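Local coordinates for protein cytochrome c (Pseudomonas aeruginosa, PDB 6RTE) that oxidises dihydro-heme d1 to heme d1, the last step of heme d1 biosynthesis, as the dehydrogenase NirN, at residues A[316-329]-A[356-370]. Numbering follows the deposited sequence.
Sequences DFSFSPDYRYLLGS and PHLGSGIYWKRDGRW
P321 packs on two aromatic rings: its CG sits over the centre of the W370 indole, 3.8 Å from the centroid of the five-membered ring, while its CD rests off-centre on one face of Y363, 4.1 Å from that ring's centroid. Both are CH-pi contacts. The opposite face of W370 carries K365 NZ, and F372 of strand 370-374 meets the Y363 ring at about 45°. At the edge of Y363, near its plane, S318 OG shares a 2.8 Å hydrogen bond with Y363 OH; L327 CD1 packs against the same hydroxyl. The CG of Y363 stands anti to its carbonyl carbon (chi1 -56°), which sends the phenol across to the 317-319 strand. At the other end, D316 OD2 meets the edge of the H357 imidazole, taking the ND1 hydrogen through its syn lone pair at 2.8 Å, with carboxylate and ring only 21° from coplanar. A weak bond from G359 N reaches the same OD2 at 3.3 Å. Between these polar contacts L358 packs its CD1 against the backbone of G328 and S329. The contact joins adjacent blades of the eight-bladed propeller: the 3-10 segment 358-360 meets D316 and the start of the 317-319/325-329 hairpin, while Y363 and W370 reach its 320-323 turn and S318. D316 thus ties the imidazole and the 3-10 segment to the neighbouring blade, and the in-plane bond limits rotation of the ring.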
ATOM      1  N   ASP A 316       3.449  -6.489   9.574  1.00 52.15           N
ATOM      2  CA  ASP A 316       2.239  -6.921   8.874  1.00 55.00           C
ATOM      3  C   ASP A 316       1.097  -7.155   9.872  1.00 53.21           C
ATOM      4  O   ASP A 316       0.573  -8.263  10.024  1.00 56.68           O
ATOM      5  CB  ASP A 316       2.512  -8.176   8.037  1.00 60.60           C
ATOM      6  CG  ASP A 316       1.578  -8.292   6.839  1.00 61.26           C
ATOM      7  OD1 ASP A 316       0.994  -7.260   6.434  1.00 59.14           O
ATOM      8  OD2 ASP A 316       1.423  -9.410   6.303  1.00 63.00           O
ATOM      9  N   PHE A 317       0.723  -6.076  10.556  1.00 48.30           N
ATOM     10  CA  PHE A 317      -0.330  -6.135  11.559  1.00 44.68           C
ATOM     11  C   PHE A 317      -1.697  -6.338  10.908  1.00 43.54           C
ATOM     12  O   PHE A 317      -1.987  -5.777   9.849  1.00 40.58           O
ATOM     13  CB  PHE A 317      -0.395  -4.834  12.376  1.00 42.30           C
ATOM     14  CG  PHE A 317       0.866  -4.471  13.115  1.00 44.69           C
ATOM     15  CD1 PHE A 317       1.921  -5.348  13.253  1.00 48.80           C
ATOM     16  CD2 PHE A 317       0.975  -3.216  13.692  1.00 44.44           C
ATOM     17  CE1 PHE A 317       3.068  -4.958  13.950  1.00 51.74           C
ATOM     18  CE2 PHE A 317       2.101  -2.840  14.389  1.00 46.94           C
ATOM     19  CZ  PHE A 317       3.144  -3.713  14.527  1.00 50.14           C
ATOM     20  N   SER A 318      -2.541  -7.134  11.563  1.00 45.80           N
ATOM     21  CA  SER A 318      -3.988  -7.067  11.399  1.00 45.63           C
ATOM     22  C   SER A 318      -4.616  -6.757  12.756  1.00 42.52           C
ATOM     23  O   SER A 318      -4.079  -7.135  13.799  1.00 44.91           O
ATOM     24  CB  SER A 318      -4.566  -8.372  10.847  1.00 48.19           C
ATOM     25  OG  SER A 318      -5.982  -8.374  10.956  1.00 47.72           O
ATOM     26  N   PHE A 319      -5.752  -6.067  12.739  1.00 38.66           N
ATOM     27  CA  PHE A 319      -6.452  -5.689  13.961  1.00 36.91           C
ATOM     28  C   PHE A 319      -7.764  -6.448  14.084  1.00 36.21           C
ATOM     29  O   PHE A 319      -8.484  -6.633  13.101  1.00 35.32           O
ATOM     30  CB  PHE A 319      -6.722  -4.183  13.998  1.00 38.49           C
ATOM     31  CG  PHE A 319      -5.471  -3.353  14.067  1.00 41.62           C
ATOM     32  CD1 PHE A 319      -4.892  -3.053  15.288  1.00 42.02           C
ATOM     33  CD2 PHE A 319      -4.863  -2.902  12.912  1.00 47.09           C
ATOM     34  CE1 PHE A 319      -3.737  -2.302  15.358  1.00 44.98           C
ATOM     35  CE2 PHE A 319      -3.696  -2.149  12.973  1.00 49.96           C
ATOM     36  CZ  PHE A 319      -3.135  -1.850  14.198  1.00 48.64           C
ATOM     37  N   SER A 320      -8.063  -6.901  15.301  1.00 37.14           N
ATOM     38  CA  SER A 320      -9.373  -7.453  15.584  1.00 40.77           C
ATOM     39  C   SER A 320     -10.429  -6.370  15.376  1.00 39.61           C
ATOM     40  O   SER A 320     -10.116  -5.172  15.381  1.00 34.65           O
ATOM     41  CB  SER A 320      -9.429  -8.001  17.010  1.00 46.05           C
ATOM     42  OG  SER A 320      -9.009  -7.041  17.961  1.00 47.76           O
ATOM     43  N   PRO A 321     -11.689  -6.764  15.160  1.00 44.75           N
ATOM     44  CA  PRO A 321     -12.716  -5.750  14.870  1.00 45.83           C
ATOM     45  C   PRO A 321     -12.809  -4.655  15.924  1.00 45.99           C
ATOM     46  O   PRO A 321     -13.061  -3.504  15.568  1.00 44.62           O
ATOM     47  CB  PRO A 321     -14.013  -6.570  14.775  1.00 49.22           C
ATOM     48  CG  PRO A 321     -13.687  -7.925  15.329  1.00 52.80           C
ATOM     49  CD  PRO A 321     -12.225  -8.134  15.071  1.00 50.97           C
ATOM     50  N   ASP A 322     -12.602  -4.977  17.200  1.00 48.39           N
ATOM     51  CA  ASP A 322     -12.676  -3.989  18.269  1.00 51.17           C
ATOM     52  C   ASP A 322     -11.342  -3.298  18.543  1.00 48.63           C
ATOM     53  O   ASP A 322     -11.257  -2.495  19.480  1.00 51.28           O
ATOM     54  CB  ASP A 322     -13.179  -4.651  19.556  1.00 56.43           C
ATOM     55  CG  ASP A 322     -12.163  -5.612  20.158  1.00 59.37           C
ATOM     56  OD1 ASP A 322     -11.173  -5.952  19.474  1.00 59.07           O
ATOM     57  OD2 ASP A 322     -12.351  -6.021  21.328  1.00 61.88           O
ATOM     58  N   TYR A 323     -10.305  -3.604  17.762  1.00 44.38           N
ATOM     59  CA  TYR A 323      -8.970  -3.022  17.895  1.00 40.61           C
ATOM     60  C   TYR A 323      -8.337  -3.277  19.261  1.00 44.12           C
ATOM     61  O   TYR A 323      -7.338  -2.638  19.610  1.00 43.58           O
ATOM     62  CB  TYR A 323      -8.993  -1.519  17.590  1.00 37.48           C
ATOM     63  CG  TYR A 323      -9.197  -1.230  16.128  1.00 36.14           C
ATOM     64  CD1 TYR A 323     -10.477  -1.160  15.590  1.00 38.43           C
ATOM     65  CD2 TYR A 323      -8.123  -1.054  15.277  1.00 35.20           C
ATOM     66  CE1 TYR A 323     -10.677  -0.906  14.252  1.00 39.54           C
ATOM     67  CE2 TYR A 323      -8.312  -0.805  13.928  1.00 37.71           C
ATOM     68  CZ  TYR A 323      -9.598  -0.733  13.425  1.00 41.31           C
ATOM     69  OH  TYR A 323      -9.818  -0.479  12.091  1.00 46.01           O
ATOM     70  N   ARG A 324      -8.868  -4.222  20.039  1.00 46.69           N
ATOM     71  CA  ARG A 324      -8.206  -4.590  21.283  1.00 51.42           C
ATOM     72  C   ARG A 324      -7.010  -5.501  21.040  1.00 45.99           C
ATOM     73  O   ARG A 324      -6.048  -5.471  21.815  1.00 48.09           O
ATOM     74  CB  ARG A 324      -9.187  -5.276  22.242  1.00 60.37           C
ATOM     75  CG  ARG A 324      -9.916  -4.301  23.159  1.00 66.35           C
ATOM     76  CD  ARG A 324     -10.703  -5.018  24.260  1.00 73.38           C
ATOM     77  NE  ARG A 324      -9.837  -5.759  25.182  1.00 77.80           N
ATOM     78  CZ  ARG A 324      -9.806  -7.086  25.308  1.00 81.10           C
ATOM     79  NH1 ARG A 324     -10.604  -7.861  24.580  1.00 82.89           N
ATOM     80  NH2 ARG A 324      -8.977  -7.643  26.181  1.00 82.34           N
ATOM     81  N   TYR A 325      -7.039  -6.292  19.979  1.00 41.99           N
ATOM     82  CA  TYR A 325      -5.969  -7.229  19.694  1.00 41.64           C
ATOM     83  C   TYR A 325      -5.316  -6.910  18.360  1.00 40.84           C
ATOM     84  O   TYR A 325      -5.963  -6.446  17.415  1.00 37.55           O
ATOM     85  CB  TYR A 325      -6.473  -8.674  19.691  1.00 44.86           C
ATOM     86  CG  TYR A 325      -7.035  -9.075  21.026  1.00 48.64           C
ATOM     87  CD1 TYR A 325      -6.197  -9.448  22.068  1.00 50.90           C
ATOM     88  CD2 TYR A 325      -8.404  -9.058  21.255  1.00 50.57           C
ATOM     89  CE1 TYR A 325      -6.708  -9.801  23.294  1.00 55.00           C
ATOM     90  CE2 TYR A 325      -8.923  -9.412  22.478  1.00 54.32           C
ATOM     91  CZ  TYR A 325      -8.074  -9.781  23.496  1.00 56.82           C
ATOM     92  OH  TYR A 325      -8.594 -10.133  24.720  1.00 60.74           O
ATOM     93  N   LEU A 326      -4.019  -7.170  18.315  1.00 42.71           N
ATOM     94  CA  LEU A 326      -3.198  -6.995  17.130  1.00 44.83           C
ATOM     95  C   LEU A 326      -2.657  -8.357  16.740  1.00 48.43           C
ATOM     96  O   LEU A 326      -2.101  -9.071  17.579  1.00 52.43           O
ATOM     97  CB  LEU A 326      -2.084  -5.991  17.426  1.00 45.81           C
ATOM     98  CG  LEU A 326      -0.960  -5.731  16.435  1.00 47.05           C
ATOM     99  CD1 LEU A 326      -0.361  -4.369  16.756  1.00 45.16           C
ATOM    100  CD2 LEU A 326       0.101  -6.814  16.522  1.00 51.69           C
ATOM    101  N   LEU A 327      -2.861  -8.738  15.484  1.00 47.72           N
ATOM    102  CA  LEU A 327      -2.355  -9.996  14.956  1.00 52.00           C
ATOM    103  C   LEU A 327      -1.186  -9.684  14.031  1.00 51.98           C
ATOM    104  O   LEU A 327      -1.358  -8.995  13.017  1.00 53.47           O
ATOM    105  CB  LEU A 327      -3.439 -10.771  14.214  1.00 55.07           C
ATOM    106  CG  LEU A 327      -4.620 -11.253  15.060  1.00 59.59           C
ATOM    107  CD1 LEU A 327      -5.598 -10.114  15.343  1.00 59.05           C
ATOM    108  CD2 LEU A 327      -5.324 -12.410  14.375  1.00 62.89           C
ATOM    109  N   GLY A 328      -0.004 -10.180  14.387  1.00 52.84           N
ATOM    110  CA  GLY A 328       1.183  -9.925  13.611  1.00 52.26           C
ATOM    111  C   GLY A 328       1.893 -11.211  13.240  1.00 55.87           C
ATOM    112  O   GLY A 328       1.688 -12.268  13.840  1.00 56.32           O
ATOM    113  N   SER A 329       2.730 -11.101  12.217  1.00 57.89           N
ATOM    114  CA  SER A 329       3.606 -12.186  11.799  1.00 63.32           C
ATOM    115  C   SER A 329       4.985 -11.942  12.393  1.00 62.65           C
ATOM    116  O   SER A 329       5.539 -10.845  12.253  1.00 54.30           O
ATOM    117  CB  SER A 329       3.684 -12.276  10.274  1.00 67.79           C
ATOM    118  OG  SER A 329       4.003 -11.018   9.706  1.00 67.86           O
ATOM    119  N   PRO A 356       1.871 -16.515   6.485  1.00 90.07           N
ATOM    120  CA  PRO A 356       0.592 -15.944   6.059  1.00 86.21           C
ATOM    121  C   PRO A 356       0.636 -14.426   6.007  1.00 77.85           C
ATOM    122  O   PRO A 356       1.316 -13.766   6.795  1.00 77.61           O
ATOM    123  CB  PRO A 356      -0.388 -16.437   7.132  1.00 87.78           C
ATOM    124  CG  PRO A 356       0.450 -16.585   8.350  1.00 89.08           C
ATOM    125  CD  PRO A 356       1.818 -17.011   7.874  1.00 91.44           C
ATOM    126  N   HIS A 357      -0.105 -13.880   5.044  1.00 71.94           N
ATOM    127  CA  HIS A 357      -0.166 -12.437   4.817  1.00 65.59           C
ATOM    128  C   HIS A 357      -1.265 -11.867   5.712  1.00 58.92           C
ATOM    129  O   HIS A 357      -2.368 -11.539   5.273  1.00 55.83           O
ATOM    130  CB  HIS A 357      -0.412 -12.156   3.339  1.00 69.19           C
ATOM    131  CG  HIS A 357      -0.391 -10.704   2.979  1.00 70.75           C
ATOM    132  ND1 HIS A 357       0.212  -9.747   3.768  1.00 69.57           N
ATOM    133  CD2 HIS A 357      -0.903 -10.045   1.913  1.00 71.87           C
ATOM    134  CE1 HIS A 357       0.070  -8.561   3.204  1.00 68.46           C
ATOM    135  NE2 HIS A 357      -0.605  -8.714   2.077  1.00 69.56           N
ATOM    136  N   LEU A 358      -0.946 -11.754   7.007  1.00 57.74           N
ATOM    137  CA  LEU A 358      -1.961 -11.380   7.991  1.00 55.44           C
ATOM    138  C   LEU A 358      -2.562 -10.012   7.704  1.00 51.80           C
ATOM    139  O   LEU A 358      -3.745  -9.783   7.982  1.00 49.49           O
ATOM    140  CB  LEU A 358      -1.361 -11.400   9.397  1.00 55.89           C
ATOM    141  CG  LEU A 358      -0.974 -12.775   9.953  1.00 60.29           C
ATOM    142  CD1 LEU A 358      -0.271 -12.609  11.293  1.00 61.59           C
ATOM    143  CD2 LEU A 358      -2.189 -13.673  10.092  1.00 61.01           C
ATOM    144  N   GLY A 359      -1.771  -9.089   7.150  1.00 51.27           N
ATOM    145  CA  GLY A 359      -2.271  -7.750   6.902  1.00 49.61           C
ATOM    146  C   GLY A 359      -3.476  -7.717   5.988  1.00 54.90           C
ATOM    147  O   GLY A 359      -4.282  -6.788   6.054  1.00 50.74           O
ATOM    148  N   SER A 360      -3.620  -8.724   5.126  1.00 62.03           N
ATOM    149  CA  SER A 360      -4.721  -8.785   4.174  1.00 65.63           C
ATOM    150  C   SER A 360      -5.881  -9.652   4.646  1.00 60.84           C
ATOM    151  O   SER A 360      -6.868  -9.787   3.919  1.00 63.67           O
ATOM    152  CB  SER A 360      -4.220  -9.302   2.822  1.00 71.97           C
ATOM    153  OG  SER A 360      -3.316  -8.384   2.235  1.00 73.65           O
ATOM    154  N   GLY A 361      -5.796 -10.235   5.838  1.00 55.13           N
ATOM    155  CA  GLY A 361      -6.872 -11.069   6.322  1.00 50.24           C
ATOM    156  C   GLY A 361      -8.103 -10.265   6.683  1.00 45.64           C
ATOM    157  O   GLY A 361      -8.046  -9.063   6.931  1.00 39.55           O
ATOM    158  N   ILE A 362      -9.246 -10.946   6.711  1.00 45.52           N
ATOM    159  CA  ILE A 362     -10.517 -10.288   6.968  1.00 45.93           C
ATOM    160  C   ILE A 362     -11.317 -11.097   7.980  1.00 45.63           C
ATOM    161  O   ILE A 362     -11.059 -12.283   8.218  1.00 46.67           O
ATOM    162  CB  ILE A 362     -11.340 -10.077   5.678  1.00 48.07           C
ATOM    163  CG1 ILE A 362     -11.706 -11.414   5.042  1.00 54.51           C
ATOM    164  CG2 ILE A 362     -10.552  -9.226   4.696  1.00 45.65           C
ATOM    165  CD1 ILE A 362     -12.791 -11.309   3.979  1.00 58.10           C
ATOM    166  N   TYR A 363     -12.303 -10.424   8.564  1.00 44.55           N
ATOM    167  CA  TYR A 363     -13.136 -10.967   9.625  1.00 47.56           C
ATOM    168  C   TYR A 363     -14.585 -10.981   9.165  1.00 50.38           C
ATOM    169  O   TYR A 363     -15.005 -10.145   8.359  1.00 50.35           O
ATOM    170  CB  TYR A 363     -13.008 -10.122  10.907  1.00 48.40           C
ATOM    171  CG  TYR A 363     -11.596  -9.972  11.408  1.00 51.25           C
ATOM    172  CD1 TYR A 363     -10.696  -9.125  10.770  1.00 51.69           C
ATOM    173  CD2 TYR A 363     -11.156 -10.668  12.531  1.00 54.18           C
ATOM    174  CE1 TYR A 363      -9.394  -8.981  11.228  1.00 52.85           C
ATOM    175  CE2 TYR A 363      -9.860 -10.525  13.000  1.00 55.26           C
ATOM    176  CZ  TYR A 363      -8.984  -9.681  12.347  1.00 54.99           C
ATOM    177  OH  TYR A 363      -7.693  -9.542  12.803  1.00 56.63           O
ATOM    178  N   TRP A 364     -15.345 -11.944   9.673  1.00 53.98           N
ATOM    179  CA  TRP A 364     -16.786 -11.957   9.468  1.00 56.37           C
ATOM    180  C   TRP A 364     -17.402 -12.893  10.499  1.00 63.21           C
ATOM    181  O   TRP A 364     -16.701 -13.635  11.189  1.00 61.65           O
ATOM    182  CB  TRP A 364     -17.153 -12.364   8.033  1.00 54.98           C
ATOM    183  CG  TRP A 364     -16.951 -13.813   7.703  1.00 54.99           C
ATOM    184  CD1 TRP A 364     -17.811 -14.841   7.966  1.00 56.46           C
ATOM    185  CD2 TRP A 364     -15.828 -14.394   7.025  1.00 54.47           C
ATOM    186  NE1 TRP A 364     -17.289 -16.025   7.505  1.00 57.92           N
ATOM    187  CE2 TRP A 364     -16.073 -15.780   6.925  1.00 56.66           C
ATOM    188  CE3 TRP A 364     -14.639 -13.880   6.498  1.00 52.86           C
ATOM    189  CZ2 TRP A 364     -15.172 -16.658   6.319  1.00 57.42           C
ATOM    190  CZ3 TRP A 364     -13.741 -14.756   5.897  1.00 53.61           C
ATOM    191  CH2 TRP A 364     -14.016 -16.128   5.813  1.00 55.74           C
ATOM    192  N   LYS A 365     -18.726 -12.835  10.607  1.00 69.11           N
ATOM    193  CA  LYS A 365     -19.453 -13.631  11.588  1.00 77.23           C
ATOM    194  C   LYS A 365     -19.932 -14.921  10.938  1.00 79.34           C
ATOM    195  O   LYS A 365     -20.632 -14.890   9.919  1.00 80.97           O
ATOM    196  CB  LYS A 365     -20.626 -12.841  12.164  1.00 80.58           C
ATOM    197  CG  LYS A 365     -20.230 -11.478  12.717  1.00 82.38           C
ATOM    198  CD  LYS A 365     -21.223 -10.977  13.753  1.00 85.86           C
ATOM    199  CE  LYS A 365     -20.970 -11.608  15.115  1.00 88.91           C
ATOM    200  NZ  LYS A 365     -19.743 -11.058  15.757  1.00 88.35           N
ATOM    201  N   ARG A 366     -19.546 -16.053  11.523  1.00 81.24           N
ATOM    202  CA  ARG A 366     -19.930 -17.378  11.045  1.00 82.74           C
ATOM    203  C   ARG A 366     -20.529 -18.134  12.222  1.00 88.97           C
ATOM    204  O   ARG A 366     -19.807 -18.507  13.154  1.00 87.00           O
ATOM    205  CB  ARG A 366     -18.727 -18.122  10.470  1.00 81.51           C
ATOM    206  CG  ARG A 366     -19.021 -19.523   9.968  1.00 82.30           C
ATOM    207  CD  ARG A 366     -17.728 -20.297   9.759  1.00 81.28           C
ATOM    208  NE  ARG A 366     -17.932 -21.534   9.010  1.00 82.93           N
ATOM    209  CZ  ARG A 366     -18.244 -22.707   9.556  1.00 86.56           C
ATOM    210  NH1 ARG A 366     -18.398 -22.818  10.870  1.00 88.62           N
ATOM    211  NH2 ARG A 366     -18.407 -23.773   8.782  1.00 88.33           N
ATOM    212  N   ASP A 367     -21.841 -18.368  12.176  1.00 94.29           N
ATOM    213  CA  ASP A 367     -22.567 -18.989  13.286  1.00100.82           C
ATOM    214  C   ASP A 367     -22.507 -18.109  14.534  1.00100.14           C
ATOM    215  O   ASP A 367     -22.299 -18.592  15.649  1.00103.16           O
ATOM    216  CB  ASP A 367     -22.038 -20.394  13.588  1.00103.79           C
ATOM    217  CG  ASP A 367     -22.350 -21.385  12.482  1.00106.55           C
ATOM    218  OD1 ASP A 367     -23.332 -21.163  11.742  1.00107.17           O
ATOM    219  OD2 ASP A 367     -21.616 -22.390  12.356  1.00108.24           O
ATOM    220  N   GLY A 368     -22.685 -16.806  14.342  1.00 97.67           N
ATOM    221  CA  GLY A 368     -22.739 -15.883  15.464  1.00 96.25           C
ATOM    222  C   GLY A 368     -21.451 -15.782  16.250  1.00 93.77           C
ATOM    223  O   GLY A 368     -21.486 -15.626  17.477  1.00 96.14           O
ATOM    224  N   ARG A 369     -20.310 -15.864  15.572  1.00 89.30           N
ATOM    225  CA  ARG A 369     -19.022 -15.753  16.241  1.00 86.21           C
ATOM    226  C   ARG A 369     -17.977 -15.300  15.231  1.00 81.60           C
ATOM    227  O   ARG A 369     -17.933 -15.803  14.105  1.00 80.86           O
ATOM    228  CB  ARG A 369     -18.611 -17.083  16.883  1.00 88.82           C
ATOM    229  CG  ARG A 369     -18.575 -18.253  15.918  1.00 90.89           C
ATOM    230  CD  ARG A 369     -18.494 -19.588  16.648  1.00 95.12           C
ATOM    231  NE  ARG A 369     -17.327 -19.684  17.520  1.00 96.44           N
ATOM    232  CZ  ARG A 369     -17.322 -19.380  18.817  1.00 98.02           C
ATOM    233  NH1 ARG A 369     -18.424 -18.952  19.419  1.00 98.43           N
ATOM    234  NH2 ARG A 369     -16.203 -19.507  19.517  1.00 99.00           N
ATOM    235  N   TRP A 370     -17.144 -14.346  15.647  1.00 78.76           N
ATOM    236  CA  TRP A 370     -16.131 -13.794  14.762  1.00 73.55           C
ATOM    237  C   TRP A 370     -15.184 -14.883  14.275  1.00 70.64           C
ATOM    238  O   TRP A 370     -14.745 -15.744  15.044  1.00 70.70           O
ATOM    239  CB  TRP A 370     -15.335 -12.704  15.482  1.00 72.71           C
ATOM    240  CG  TRP A 370     -16.039 -11.387  15.601  1.00 71.90           C
ATOM    241  CD1 TRP A 370     -16.424 -10.763  16.754  1.00 73.31           C
ATOM    242  CD2 TRP A 370     -16.432 -10.522  14.527  1.00 68.98           C
ATOM    243  NE1 TRP A 370     -17.031  -9.563  16.464  1.00 71.52           N
ATOM    244  CE2 TRP A 370     -17.050  -9.393  15.104  1.00 68.53           C
ATOM    245  CE3 TRP A 370     -16.321 -10.591  13.134  1.00 66.59           C
ATOM    246  CZ2 TRP A 370     -17.558  -8.346  14.338  1.00 65.47           C
ATOM    247  CZ3 TRP A 370     -16.827  -9.550  12.375  1.00 64.33           C
ATOM    248  CH2 TRP A 370     -17.436  -8.444  12.978  1.00 63.80           C
TER